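Local coordinates for protein taurocyamine kinase (Schistosoma mansoni, PDB 4WOD) that reversibly transfers phosphate from ATP to taurocyamine, giving N-phosphotaurocyamine and ADP, as a duplicated, magnesium-dependent phosphagen kinase, at residues Thr108-Tyr113 against Ser340-Leu345; Lys283-Ala288 against Glu347-Leu352; Met364-Leu369 against Met412-Ala417; Lys401-Gly406 against Tyr433-Asp438. The protein carries 4 engineered substitutions. All blocks are in the same frame, centred on the assembly; numbering follows the deposited sequence.

In the fold
From the N terminus, the loop 108-113 leads into the antiparallel sheet of the first repeat, and contact 1 closes a span of 226 residues by setting that loop on helix 331-355. Contact 2 opens within this span, at the end of strand 277-283, and closes two turns further along the same helix, so contacts 1 and 2 cross and touch. The chain then passes into the second repeat. Contact 3 joins its first residues to helix 409-418, and Pro365 and Pro368 still pack on contact 2. Contact 4 starts before helix 409-418 and ends beyond it at 433-438. It therefore crosses contact 3, and Met412 meets Phe436 where the two touch.

Contact 1 (Thr108-Tyr113 against Ser340-Leu345); sequences TDLNTY and SGVRAL
Arg343 lays its side chain over one face of the Tyr113 ring. Its CG sits 3.7 Å from the ring centroid of Tyr113, a CH-pi contact displaced toward the CE2 and CZ rim. With CG anti to the backbone N (chi1 166°) and the chain extended from there to NE, the arginine runs obliquely across the ring to the phenol end. NE of Arg343 comes within 3.0 Å of Tyr113 OH, yet the angle is too poor for a hydrogen bond. The hydroxyl lies over a face of the guanidinium, whose plane is turned 26° from that of the ring. NE is instead engaged in a salt bridge with Glu347, one turn further along the same helix. The hydroxyl of Tyr113 is hydrogen-bonded, through OH, to Thr108 OG1 at 2.6 Å, and this oxygen lies at the ring edge. On the opposite ring face Thr112 CB stands over the centre, which leaves the tyrosine sandwiched between its own loop and the arginine.

The loop carries the chain from the helical N-terminal part of the first phosphagen kinase repeat into strand 117-126 of the catalytic antiparallel sheet. An Asx turn at Asp109 and a short 3-10 segment at 110-112 shape it.

Leu110 forms the apolar half of the contact. Its CD1 meets Val342 CG1 at 3.9 Å, the two side chains crossing at about a right angle, and its CD2 approaches Arg343 CB at 4.3 Å. Both Leu110 and Val342 also rest on Val280, a predicted ATP-binding residue of strand 277-283.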
loop_
_atom_site.group_PDB
_atom_site.type_symbol
_atom_site.label_atom_id
_atom_site.label_comp_id
_atom_site.label_asym_id
_atom_site.label_seq_id
_atom_site.Cartn_x
_atom_site.Cartn_y
_atom_site.Cartn_z
ATOM N N THR A 108 21.730 -6.753 19.414
ATOM C CA THR A 108 22.664 -7.340 18.459
ATOM C C THR A 108 23.029 -6.280 17.426
ATOM O O THR A 108 22.227 -5.382 17.137
ATOM C CB THR A 108 22.087 -8.608 17.763
ATOM O OG1 THR A 108 20.834 -8.292 17.139
ATOM C CG2 THR A 108 21.878 -9.721 18.776
ATOM N N ASP A 109 24.252 -6.344 16.908
ATOM C CA ASP A 109 24.661 -5.418 15.866
ATOM C C ASP A 109 23.825 -5.707 14.627
ATOM O O ASP A 109 23.710 -6.869 14.226
ATOM C CB ASP A 109 26.145 -5.550 15.543
ATOM C CG ASP A 109 26.638 -4.411 14.672
ATOM O OD1 ASP A 109 26.255 -4.375 13.483
ATOM O OD2 ASP A 109 27.393 -3.539 15.180
ATOM N N LEU A 110 23.257 -4.670 14.007
ATOM C CA LEU A 110 22.303 -4.914 12.924
ATOM C C LEU A 110 22.963 -5.432 11.647
ATOM O O LEU A 110 22.283 -5.966 10.756
ATOM C CB LEU A 110 21.495 -3.636 12.636
ATOM C CG LEU A 110 20.367 -3.469 13.659
ATOM C CD1 LEU A 110 19.598 -2.137 13.520
ATOM C CD2 LEU A 110 19.415 -4.658 13.582
ATOM N N ASN A 111 24.280 -5.300 11.540
ATOM C CA ASN A 111 24.953 -5.834 10.374
ATOM C C ASN A 111 25.141 -7.352 10.453
ATOM O O ASN A 111 25.579 -7.986 9.489
ATOM C CB ASN A 111 26.282 -5.117 10.154
ATOM C CG ASN A 111 26.141 -4.021 9.132
ATOM O OD1 ASN A 111 25.286 -4.116 8.246
ATOM N ND2 ASN A 111 26.922 -2.964 9.266
ATOM N N THR A 112 24.764 -7.934 11.585
ATOM C CA THR A 112 24.698 -9.390 11.697
ATOM C C THR A 112 23.783 -9.978 10.609
ATOM O O THR A 112 24.003 -11.079 10.138
ATOM C CB THR A 112 24.186 -9.818 13.092
ATOM O OG1 THR A 112 25.016 -9.230 14.105
ATOM C CG2 THR A 112 24.191 -11.344 13.245
ATOM N N TYR A 113 22.776 -9.209 10.190
ATOM C CA TYR A 113 21.767 -9.710 9.258
ATOM C C TYR A 113 22.073 -9.316 7.818
ATOM O O TYR A 113 21.354 -8.529 7.190
ATOM C CB TYR A 113 20.377 -9.234 9.732
ATOM C CG TYR A 113 20.288 -9.453 11.213
ATOM C CD1 TYR A 113 20.253 -10.744 11.741
ATOM C CD2 TYR A 113 20.348 -8.388 12.092
ATOM C CE1 TYR A 113 20.240 -10.948 13.097
ATOM C CE2 TYR A 113 20.332 -8.582 13.451
ATOM C CZ TYR A 113 20.280 -9.859 13.950
ATOM O OH TYR A 113 20.266 -10.033 15.308
ATOM N N SER A 340 13.867 -4.833 16.597
ATOM C CA SER A 340 13.168 -6.070 16.288
ATOM C C SER A 340 12.675 -6.072 14.856
ATOM O O SER A 340 12.902 -7.027 14.119
ATOM C CB SER A 340 11.986 -6.281 17.231
ATOM O OG SER A 340 12.453 -6.592 18.529
ATOM N N GLY A 341 11.973 -5.010 14.481
ATOM C CA GLY A 341 11.439 -4.895 13.135
ATOM C C GLY A 341 12.518 -4.833 12.067
ATOM O O GLY A 341 12.418 -5.533 11.046
ATOM N N VAL A 342 13.549 -4.010 12.287
ATOM C CA VAL A 342 14.587 -3.856 11.287
ATOM C C VAL A 342 15.313 -5.198 11.123
ATOM O O VAL A 342 15.598 -5.640 9.996
ATOM C CB VAL A 342 15.603 -2.715 11.636
ATOM C CG1 VAL A 342 16.852 -2.852 10.824
ATOM C CG2 VAL A 342 14.984 -1.327 11.399
ATOM N N ARG A 343 15.582 -5.851 12.252
ATOM C CA ARG A 343 16.230 -7.152 12.209
ATOM C C ARG A 343 15.413 -8.142 11.342
ATOM O O ARG A 343 15.967 -8.778 10.447
ATOM C CB ARG A 343 16.428 -7.712 13.623
ATOM C CG ARG A 343 16.779 -9.191 13.590
ATOM C CD ARG A 343 17.001 -9.786 14.977
ATOM N NE ARG A 343 17.536 -11.140 14.841
ATOM C CZ ARG A 343 17.972 -11.884 15.854
ATOM N NH1 ARG A 343 17.952 -11.398 17.090
ATOM N NH2 ARG A 343 18.451 -13.105 15.628
ATOM N N ALA A 344 14.101 -8.230 11.578
ATOM C CA ALA A 344 13.233 -9.079 10.762
ATOM C C ALA A 344 13.298 -8.720 9.268
ATOM O O ALA A 344 13.313 -9.600 8.399
ATOM C CB ALA A 344 11.761 -8.997 11.258
ATOM N N LEU A 345 13.310 -7.427 8.970
ATOM C CA LEU A 345 13.313 -6.987 7.573
ATOM C C LEU A 345 14.632 -7.302 6.875
ATOM O O LEU A 345 14.652 -7.715 5.709
ATOM C CB LEU A 345 13.023 -5.494 7.486
ATOM C CG LEU A 345 11.665 -4.998 7.980
ATOM C CD1 LEU A 345 11.602 -3.479 7.839
ATOM C CD2 LEU A 345 10.525 -5.688 7.196
#

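Contact 2 (Lys283-Ala288 against Glu347-Leu352); sequences KIPMLA and ELEVML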
loop_
_atom_site.group_PDB
_atom_site.type_symbol
_atom_site.label_atom_id
_atom_site.label_comp_id
_atom_site.label_asym_id
_atom_site.label_seq_id
_atom_site.Cartn_x
_atom_site.Cartn_y
_atom_site.Cartn_z
ATOM N N LYS A 283 20.667 -1.314 2.757
ATOM C CA LYS A 283 20.517 -1.806 1.382
ATOM C C LYS A 283 19.549 -2.985 1.314
ATOM O O LYS A 283 19.926 -4.124 1.594
ATOM C CB LYS A 283 21.867 -2.228 0.794
ATOM C CG LYS A 283 22.905 -1.128 0.691
ATOM C CD LYS A 283 24.305 -1.717 0.829
ATOM C CE LYS A 283 25.196 -0.910 1.776
ATOM N NZ LYS A 283 26.318 -1.732 2.350
ATOM N N ILE A 284 18.311 -2.712 0.916
ATOM C CA ILE A 284 17.288 -3.749 0.809
ATOM C C ILE A 284 16.540 -3.703 -0.543
ATOM O O ILE A 284 15.305 -3.657 -0.572
ATOM C CB ILE A 284 16.272 -3.622 1.962
ATOM C CG1 ILE A 284 15.631 -2.224 1.962
ATOM C CG2 ILE A 284 16.986 -3.842 3.315
ATOM C CD1 ILE A 284 14.350 -2.140 2.740
ATOM N N PRO A 285 17.284 -3.754 -1.664
ATOM C CA PRO A 285 16.645 -3.618 -2.982
ATOM C C PRO A 285 15.584 -4.685 -3.287
ATOM O O PRO A 285 14.591 -4.370 -3.944
ATOM C CB PRO A 285 17.827 -3.752 -3.958
ATOM C CG PRO A 285 18.816 -4.598 -3.217
ATOM C CD PRO A 285 18.713 -4.100 -1.788
ATOM N N MET A 286 15.775 -5.922 -2.830
ATOM C CA MET A 286 14.846 -6.967 -3.218
ATOM C C MET A 286 13.574 -6.857 -2.407
ATOM O O MET A 286 12.482 -6.990 -2.946
ATOM C CB MET A 286 15.482 -8.352 -3.069
ATOM C CG MET A 286 14.833 -9.399 -3.954
ATOM S SD MET A 286 15.976 -10.730 -4.406
ATOM C CE MET A 286 16.898 -9.941 -5.713
ATOM N N LEU A 287 13.717 -6.577 -1.111
ATOM C CA LEU A 287 12.571 -6.354 -0.244
ATOM C C LEU A 287 11.773 -5.131 -0.691
ATOM O O LEU A 287 10.538 -5.156 -0.699
ATOM C CB LEU A 287 13.028 -6.177 1.210
ATOM C CG LEU A 287 12.074 -5.671 2.291
ATOM C CD1 LEU A 287 10.884 -6.609 2.538
ATOM C CD2 LEU A 287 12.874 -5.463 3.582
ATOM N N ALA A 288 12.495 -4.078 -1.061
ATOM C CA ALA A 288 11.892 -2.817 -1.485
ATOM C C ALA A 288 11.035 -2.995 -2.730
ATOM O O ALA A 288 10.154 -2.170 -3.018
ATOM C CB ALA A 288 12.970 -1.782 -1.748
ATOM N N GLU A 347 16.692 -9.696 7.804
ATOM C CA GLU A 347 16.704 -11.158 7.671
ATOM C C GLU A 347 15.879 -11.580 6.441
ATOM O O GLU A 347 16.249 -12.506 5.708
ATOM C CB GLU A 347 16.163 -11.835 8.933
ATOM C CG GLU A 347 17.138 -11.853 10.096
ATOM C CD GLU A 347 16.529 -12.392 11.389
ATOM O OE1 GLU A 347 15.296 -12.395 11.525
ATOM O OE2 GLU A 347 17.288 -12.797 12.286
ATOM N N LEU A 348 14.780 -10.869 6.201
ATOM C CA LEU A 348 13.949 -11.161 5.037
ATOM C C LEU A 348 14.653 -10.782 3.728
ATOM O O LEU A 348 14.519 -11.489 2.722
ATOM C CB LEU A 348 12.600 -10.453 5.157
ATOM C CG LEU A 348 11.523 -10.867 4.153
ATOM C CD1 LEU A 348 11.372 -12.378 4.136
ATOM C CD2 LEU A 348 10.200 -10.206 4.510
ATOM N N GLU A 349 15.418 -9.691 3.720
ATOM C CA GLU A 349 16.176 -9.337 2.522
ATOM C C GLU A 349 17.177 -10.451 2.211
ATOM O O GLU A 349 17.352 -10.864 1.055
ATOM C CB GLU A 349 16.905 -8.005 2.690
ATOM C CG GLU A 349 17.891 -7.699 1.582
ATOM C CD GLU A 349 17.223 -7.269 0.272
ATOM O OE1 GLU A 349 16.009 -6.967 0.288
ATOM O OE2 GLU A 349 17.918 -7.221 -0.767
ATOM N N VAL A 350 17.837 -10.937 3.254
ATOM C CA VAL A 350 18.824 -12.008 3.086
ATOM C C VAL A 350 18.155 -13.257 2.513
ATOM O O VAL A 350 18.681 -13.875 1.585
ATOM C CB VAL A 350 19.521 -12.328 4.419
ATOM C CG1 VAL A 350 20.304 -13.640 4.315
ATOM C CG2 VAL A 350 20.443 -11.190 4.801
ATOM N N MET A 351 16.984 -13.602 3.034
ATOM C CA MET A 351 16.244 -14.763 2.547
ATOM C C MET A 351 15.856 -14.576 1.090
ATOM O O MET A 351 16.010 -15.492 0.283
ATOM C CB MET A 351 14.997 -15.026 3.395
ATOM C CG MET A 351 15.284 -15.579 4.785
ATOM S SD MET A 351 13.797 -15.795 5.791
ATOM C CE MET A 351 13.726 -14.237 6.630
ATOM N N LEU A 352 15.367 -13.388 0.750
ATOM C CA LEU A 352 15.019 -13.095 -0.638
ATOM C C LEU A 352 16.216 -13.247 -1.560
ATOM O O LEU A 352 16.112 -13.856 -2.629
ATOM C CB LEU A 352 14.454 -11.680 -0.775
ATOM C CG LEU A 352 13.090 -11.365 -0.162
ATOM C CD1 LEU A 352 12.906 -9.855 -0.063
ATOM C CD2 LEU A 352 11.913 -12.008 -0.974
HETATM O O HOH W 1 20.770 -6.648 -0.266
#
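Glu349 points its carboxylate at two successive backbone N-H groups of the short helical turn after Ile284. Glu349 OE1 accepts from Leu287 N at 2.7 Å (157° at the hydrogen), and Glu349 OE2 from Met286 N at 3.2 Å (161°). Each oxygen uses its syn lone pair, so the carboxylate faces the two donors as a fork. Its chain reaches them because it leaves with CG anti to the backbone N and then bends at chi2 (75°). A carboxylate gripping the amides at the start of a helical turn would be expected to gain from their partial positive charge.

This end is tightly packed. Leu287 CB lies only 3.2 Å from Glu349 OE1, and Leu352 CD1 presses to 3.5 Å from Leu287 CA. Beyond them the apolar contacts are wider: Met286 CG lies 3.9 Å from Leu352 CB, and Leu287 CD1 and Leu348 CD2 are 4.2 Å apart, the two leucine side chains crossing at about a right angle.

The other flank is wetter. A water donates to both Glu349 OE2 and Lys283 O, bridging the acid to the end of the preceding strand, and Gln353 supplies a further donor to OE2. Pro285 is exposed here and also touches Gln353.

The contact thus seats the turn that follows strand 277-283 on the C-terminal half of helix 331-355. Ile284 and Leu287 pack from the turn onto Phe293 of helix 293-299, Ile284 also touches Tyr319 of strand 318-323, and Met286 reaches Pro365 in the passage to the second repeat.

Contact 3 (Met364-Leu369 against Met412-Ala417); sequences MPVEPL and MIRNGA
The segment that opens the second phosphagen kinase repeat is fastened to helix 409-418 by a buried salt bridge between Glu367 and Arg414. Arg414 presents its guanidinium side-on. Arg414 NE donates to a syn lone pair of Glu367 OE1 at 2.8 Å (162° at the hydrogen), and that oxygen lies close to the guanidinium plane. Arg414 NH2 donates to Glu367 OE2 at 3.0 Å in a more bent bond (137°), with OE2 tilted out of that plane. Carboxylate and guanidinium are nearly coplanar, although the two side chains cross at about a right angle.

Further partners fix both groups. Tyr418 OH also bonds to OE2 of the glutamate, while Asn292 of the first repeat accepts from Arg414 NH2 and the carbonyl of Asp557 from NH1. With all three nitrogens engaged and three donors on the acid, both side chains are probably charged despite their burial.

The arginine leaves the helix extended from CG to NE, and its aliphatic part is flanked by apolar groups of 364-369. Met364, itself stretched out beyond CG, brings CE to 3.6 Å from Arg414 CD. Val366 CG2 lies farther off, 4.2 Å from the same Arg414 CD. Leu369, the first residue of helix 369-376, meets Ile413 CD1 through its own CD1 at 3.7 Å, the side chains crossing nearly perpendicularly.

Val366, Glu367 and Ile413 all pack against Leu372 of helix 369-376. From the first repeat, helix 331-355 touches Glu367 through Leu348 and Leu352, and Pro368 through Met351 and Tyr355.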
loop_
_atom_site.group_PDB
_atom_site.type_symbol
_atom_site.label_atom_id
_atom_site.label_comp_id
_atom_site.label_asym_id
_atom_site.label_seq_id
_atom_site.Cartn_x
_atom_site.Cartn_y
_atom_site.Cartn_z
ATOM N N MET A 364 9.176 -11.455 -10.833
ATOM C CA MET A 364 8.943 -11.110 -9.429
ATOM C C MET A 364 9.731 -11.999 -8.460
ATOM O O MET A 364 9.669 -13.216 -8.553
ATOM C CB MET A 364 7.457 -11.216 -9.125
ATOM C CG MET A 364 7.051 -10.775 -7.725
ATOM S SD MET A 364 5.364 -11.330 -7.350
ATOM C CE MET A 364 5.250 -10.868 -5.618
ATOM N N PRO A 365 10.487 -11.390 -7.529
ATOM C CA PRO A 365 11.137 -12.223 -6.511
ATOM C C PRO A 365 10.117 -12.653 -5.446
ATOM O O PRO A 365 9.094 -11.993 -5.288
ATOM C CB PRO A 365 12.220 -11.296 -5.943
ATOM C CG PRO A 365 11.698 -9.936 -6.159
ATOM C CD PRO A 365 10.887 -9.979 -7.433
ATOM N N VAL A 366 10.365 -13.757 -4.748
ATOM C CA VAL A 366 9.400 -14.235 -3.783
ATOM C C VAL A 366 10.107 -14.718 -2.526
ATOM O O VAL A 366 11.233 -15.220 -2.595
ATOM C CB VAL A 366 8.518 -15.367 -4.375
ATOM C CG1 VAL A 366 9.354 -16.632 -4.653
ATOM C CG2 VAL A 366 7.296 -15.654 -3.470
ATOM N N GLU A 367 9.446 -14.552 -1.384
ATOM C CA GLU A 367 9.957 -15.070 -0.110
ATOM C C GLU A 367 10.058 -16.606 -0.166
ATOM O O GLU A 367 9.341 -17.259 -0.949
ATOM C CB GLU A 367 9.046 -14.638 1.040
ATOM C CG GLU A 367 8.870 -13.114 1.213
ATOM C CD GLU A 367 7.659 -12.530 0.471
ATOM O OE1 GLU A 367 7.332 -12.996 -0.642
ATOM O OE2 GLU A 367 7.032 -11.594 1.008
ATOM N N PRO A 368 10.945 -17.192 0.657
ATOM C CA PRO A 368 10.988 -18.656 0.751
ATOM C C PRO A 368 9.607 -19.268 1.013
ATOM O O PRO A 368 8.810 -18.712 1.781
ATOM C CB PRO A 368 11.925 -18.896 1.938
ATOM C CG PRO A 368 12.891 -17.749 1.865
ATOM C CD PRO A 368 12.003 -16.561 1.468
ATOM N N LEU A 369 9.329 -20.384 0.345
ATOM C CA LEU A 369 8.078 -21.109 0.525
ATOM C C LEU A 369 7.736 -21.353 2.003
ATOM O O LEU A 369 6.597 -21.151 2.420
ATOM C CB LEU A 369 8.140 -22.437 -0.218
ATOM C CG LEU A 369 6.939 -23.363 -0.051
ATOM C CD1 LEU A 369 5.617 -22.636 -0.430
ATOM C CD2 LEU A 369 7.150 -24.617 -0.882
ATOM N N MET A 412 2.806 -18.727 -5.941
ATOM C CA MET A 412 1.375 -18.893 -6.152
ATOM C C MET A 412 0.573 -18.892 -4.840
ATOM O O MET A 412 -0.610 -18.580 -4.850
ATOM C CB MET A 412 1.096 -20.160 -6.987
ATOM C CG MET A 412 1.114 -21.497 -6.263
ATOM S SD MET A 412 0.597 -22.865 -7.384
ATOM C CE MET A 412 1.534 -22.417 -8.826
ATOM N N ILE A 413 1.211 -19.163 -3.707
ATOM C CA ILE A 413 0.483 -19.050 -2.439
ATOM C C ILE A 413 0.627 -17.662 -1.783
ATOM O O ILE A 413 -0.058 -17.371 -0.796
ATOM C CB ILE A 413 0.932 -20.126 -1.407
ATOM C CG1 ILE A 413 2.355 -19.841 -0.922
ATOM C CG2 ILE A 413 0.777 -21.553 -1.985
ATOM C CD1 ILE A 413 2.678 -20.492 0.414
ATOM N N ARG A 414 1.472 -16.803 -2.347
ATOM C CA ARG A 414 1.773 -15.504 -1.742
ATOM C C ARG A 414 0.517 -14.661 -1.481
ATOM O O ARG A 414 0.385 -14.046 -0.404
ATOM C CB ARG A 414 2.751 -14.706 -2.608
ATOM C CG ARG A 414 3.378 -13.547 -1.862
ATOM C CD ARG A 414 4.365 -12.727 -2.711
ATOM N NE ARG A 414 5.124 -11.796 -1.869
ATOM C CZ ARG A 414 4.693 -10.583 -1.515
ATOM N NH1 ARG A 414 3.512 -10.134 -1.940
ATOM N NH2 ARG A 414 5.438 -9.818 -0.731
ATOM N N ASN A 415 -0.406 -14.624 -2.442
ATOM C CA ASN A 415 -1.608 -13.808 -2.228
ATOM C C ASN A 415 -2.373 -14.290 -0.987
ATOM O O ASN A 415 -2.897 -13.483 -0.212
ATOM C CB ASN A 415 -2.544 -13.812 -3.451
ATOM C CG ASN A 415 -3.117 -15.178 -3.754
ATOM O OD1 ASN A 415 -2.389 -16.118 -4.013
ATOM N ND2 ASN A 415 -4.426 -15.305 -3.662
ATOM N N GLY A 416 -2.403 -15.602 -0.773
ATOM C CA GLY A 416 -3.066 -16.164 0.393
ATOM C C GLY A 416 -2.284 -15.950 1.676
ATOM O O GLY A 416 -2.849 -15.648 2.736
ATOM N N ALA A 417 -0.973 -16.118 1.588
ATOM C CA ALA A 417 -0.107 -15.873 2.739
ATOM C C ALA A 417 -0.341 -14.478 3.340
ATOM O O ALA A 417 -0.431 -14.322 4.564
ATOM C CB ALA A 417 1.333 -16.042 2.339
#

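Contact 4 (Lys401-Gly406 against Tyr433-Asp438); sequences KRTTHG and YSTFID
Thr403 and Thr435 bring the backbones to 6.3 Å between their CA atoms, where a loop meets the break between two helices. Thr403 opens a type I beta turn that ends, just before helix 409-418, at Gly406 with its positive phi (110°). Across from it Phe436 lies between helix 432-435 and helix 437-448, leaving the first and taking the N-cap position of the second. Both segments belong to the helical N-terminal domain of the second phosphagen kinase repeat, away from the annotated sites.

Thr435 lies at the centre of the contact. Its OG1 is anti to the carbonyl carbon (chi1 -54°) and is hydrogen-bonded back to the carbonyl of Glu431, while Thr403 CG2 packs against this oxygen at 3.6 Å. The hydroxyl of Thr403 takes the crowded position between its own backbone N and carbonyl carbon and is engaged by Glu429 and Ala407 N. CG2 of Thr435 is met by Lys401, whose bent chain curls back to place NZ 3.6 Å from that methyl. The same methyl stands over the centre of the Phe436 ring, 4.1 Å above its plane.

Phe436 makes an edge-to-face pair with Tyr398. Thr403 CG2 approaches the phenylalanine obliquely, 4.0 Å from CE2 of Phe436. Arg402 turns the other way, its NH1 hydrogen-bonded to Gly406 O and its NH2 reaching Asn356 and Tyr355 of the first repeat. At the ring edge, in plane, the carbonyl oxygen of Lys401 lies 3.8 Å from CZ of Phe436.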
loop_
_atom_site.group_PDB
_atom_site.type_symbol
_atom_site.label_atom_id
_atom_site.label_comp_id
_atom_site.label_asym_id
_atom_site.label_seq_id
_atom_site.Cartn_x
_atom_site.Cartn_y
_atom_site.Cartn_z
ATOM N N LYS A 401 11.778 -25.758 -6.212
ATOM C CA LYS A 401 11.497 -26.127 -7.594
ATOM C C LYS A 401 10.981 -24.909 -8.366
ATOM O O LYS A 401 10.230 -24.089 -7.825
ATOM C CB LYS A 401 10.486 -27.281 -7.652
ATOM C CG LYS A 401 10.179 -27.739 -9.072
ATOM C CD LYS A 401 10.173 -29.259 -9.202
ATOM C CE LYS A 401 10.924 -29.715 -10.459
ATOM N NZ LYS A 401 10.636 -28.847 -11.639
ATOM N N ARG A 402 11.393 -24.788 -9.625
ATOM C CA ARG A 402 10.885 -23.728 -10.499
ATOM C C ARG A 402 10.393 -24.328 -11.802
ATOM O O ARG A 402 10.901 -25.370 -12.242
ATOM C CB ARG A 402 11.958 -22.679 -10.798
ATOM C CG ARG A 402 12.505 -21.954 -9.568
ATOM C CD ARG A 402 12.761 -20.463 -9.853
ATOM N NE ARG A 402 13.078 -19.760 -8.611
ATOM C CZ ARG A 402 12.735 -18.506 -8.346
ATOM N NH1 ARG A 402 12.070 -17.779 -9.251
ATOM N NH2 ARG A 402 13.076 -17.970 -7.173
ATOM N N THR A 403 9.415 -23.671 -12.424
ATOM C CA THR A 403 9.079 -24.012 -13.803
ATOM C C THR A 403 10.214 -23.574 -14.710
ATOM O O THR A 403 11.145 -22.887 -14.281
ATOM C CB THR A 403 7.779 -23.344 -14.270
ATOM O OG1 THR A 403 7.941 -21.919 -14.238
ATOM C CG2 THR A 403 6.634 -23.743 -13.381
ATOM N N THR A 404 10.113 -23.940 -15.983
ATOM C CA THR A 404 11.171 -23.675 -16.934
ATOM C C THR A 404 11.439 -22.183 -17.002
ATOM O O THR A 404 12.567 -21.753 -17.225
ATOM C CB THR A 404 10.818 -24.228 -18.346
ATOM O OG1 THR A 404 10.539 -25.630 -18.247
ATOM C CG2 THR A 404 11.978 -24.039 -19.296
ATOM N N HIS A 405 10.399 -21.388 -16.766
ATOM C CA HIS A 405 10.529 -19.951 -16.918
ATOM C C HIS A 405 10.472 -19.188 -15.595
ATOM O O HIS A 405 10.414 -17.961 -15.583
ATOM C CB HIS A 405 9.477 -19.476 -17.897
ATOM C CG HIS A 405 9.482 -20.275 -19.163
ATOM N ND1 HIS A 405 8.370 -20.940 -19.633
ATOM C CD2 HIS A 405 10.490 -20.572 -20.020
ATOM C CE1 HIS A 405 8.681 -21.579 -20.748
ATOM N NE2 HIS A 405 9.962 -21.371 -21.007
ATOM N N GLY A 406 10.534 -19.919 -14.486
ATOM C CA GLY A 406 10.832 -19.288 -13.212
ATOM C C GLY A 406 9.744 -19.189 -12.159
ATOM O O GLY A 406 9.940 -18.549 -11.122
ATOM N N TYR A 433 0.681 -25.833 -13.955
ATOM C CA TYR A 433 -0.318 -26.882 -13.823
ATOM C C TYR A 433 0.202 -28.287 -14.151
ATOM O O TYR A 433 -0.525 -29.262 -14.012
ATOM C CB TYR A 433 -1.535 -26.572 -14.701
ATOM C CG TYR A 433 -2.318 -25.382 -14.188
ATOM C CD1 TYR A 433 -3.263 -25.532 -13.172
ATOM C CD2 TYR A 433 -2.093 -24.109 -14.693
ATOM C CE1 TYR A 433 -4.000 -24.443 -12.697
ATOM C CE2 TYR A 433 -2.807 -23.002 -14.205
ATOM C CZ TYR A 433 -3.757 -23.177 -13.217
ATOM O OH TYR A 433 -4.471 -22.074 -12.741
ATOM N N SER A 434 1.436 -28.397 -14.594
ATOM C CA SER A 434 2.040 -29.717 -14.671
ATOM C C SER A 434 3.191 -29.811 -13.667
ATOM O O SER A 434 3.300 -30.806 -12.960
ATOM C CB SER A 434 2.507 -30.032 -16.101
ATOM O OG SER A 434 3.594 -29.211 -16.480
ATOM N N THR A 435 4.046 -28.787 -13.603
ATOM C CA THR A 435 5.190 -28.796 -12.676
ATOM C C THR A 435 4.760 -28.986 -11.212
ATOM O O THR A 435 5.425 -29.701 -10.429
ATOM C CB THR A 435 6.006 -27.498 -12.791
ATOM O OG1 THR A 435 6.373 -27.286 -14.159
ATOM C CG2 THR A 435 7.270 -27.551 -11.912
ATOM N N PHE A 436 3.638 -28.368 -10.846
ATOM C CA PHE A 436 3.125 -28.483 -9.472
ATOM C C PHE A 436 1.788 -29.220 -9.393
ATOM O O PHE A 436 0.930 -28.865 -8.577
ATOM C CB PHE A 436 2.974 -27.096 -8.839
ATOM C CG PHE A 436 4.244 -26.292 -8.837
ATOM C CD1 PHE A 436 5.320 -26.689 -8.079
ATOM C CD2 PHE A 436 4.369 -25.154 -9.619
ATOM C CE1 PHE A 436 6.496 -25.963 -8.080
ATOM C CE2 PHE A 436 5.526 -24.420 -9.615
ATOM C CZ PHE A 436 6.598 -24.824 -8.851
ATOM N N ILE A 437 1.618 -30.227 -10.247
ATOM C CA ILE A 437 0.357 -30.956 -10.356
ATOM C C ILE A 437 -0.085 -31.563 -9.006
ATOM O O ILE A 437 -1.279 -31.616 -8.712
ATOM C CB ILE A 437 0.456 -32.067 -11.448
ATOM C CG1 ILE A 437 -0.899 -32.736 -11.687
ATOM C CG2 ILE A 437 1.514 -33.124 -11.087
ATOM C CD1 ILE A 437 -0.980 -33.463 -13.057
ATOM N N ASP A 438 0.880 -31.976 -8.184
ATOM C CA ASP A 438 0.577 -32.616 -6.902
ATOM C C ASP A 438 -0.094 -31.645 -5.952
ATOM O O ASP A 438 -0.810 -32.052 -5.039
ATOM C CB ASP A 438 1.841 -33.168 -6.243
ATOM C CG ASP A 438 2.314 -34.465 -6.872
ATOM O OD1 ASP A 438 1.751 -34.885 -7.897
ATOM O OD2 ASP A 438 3.238 -35.084 -6.323
#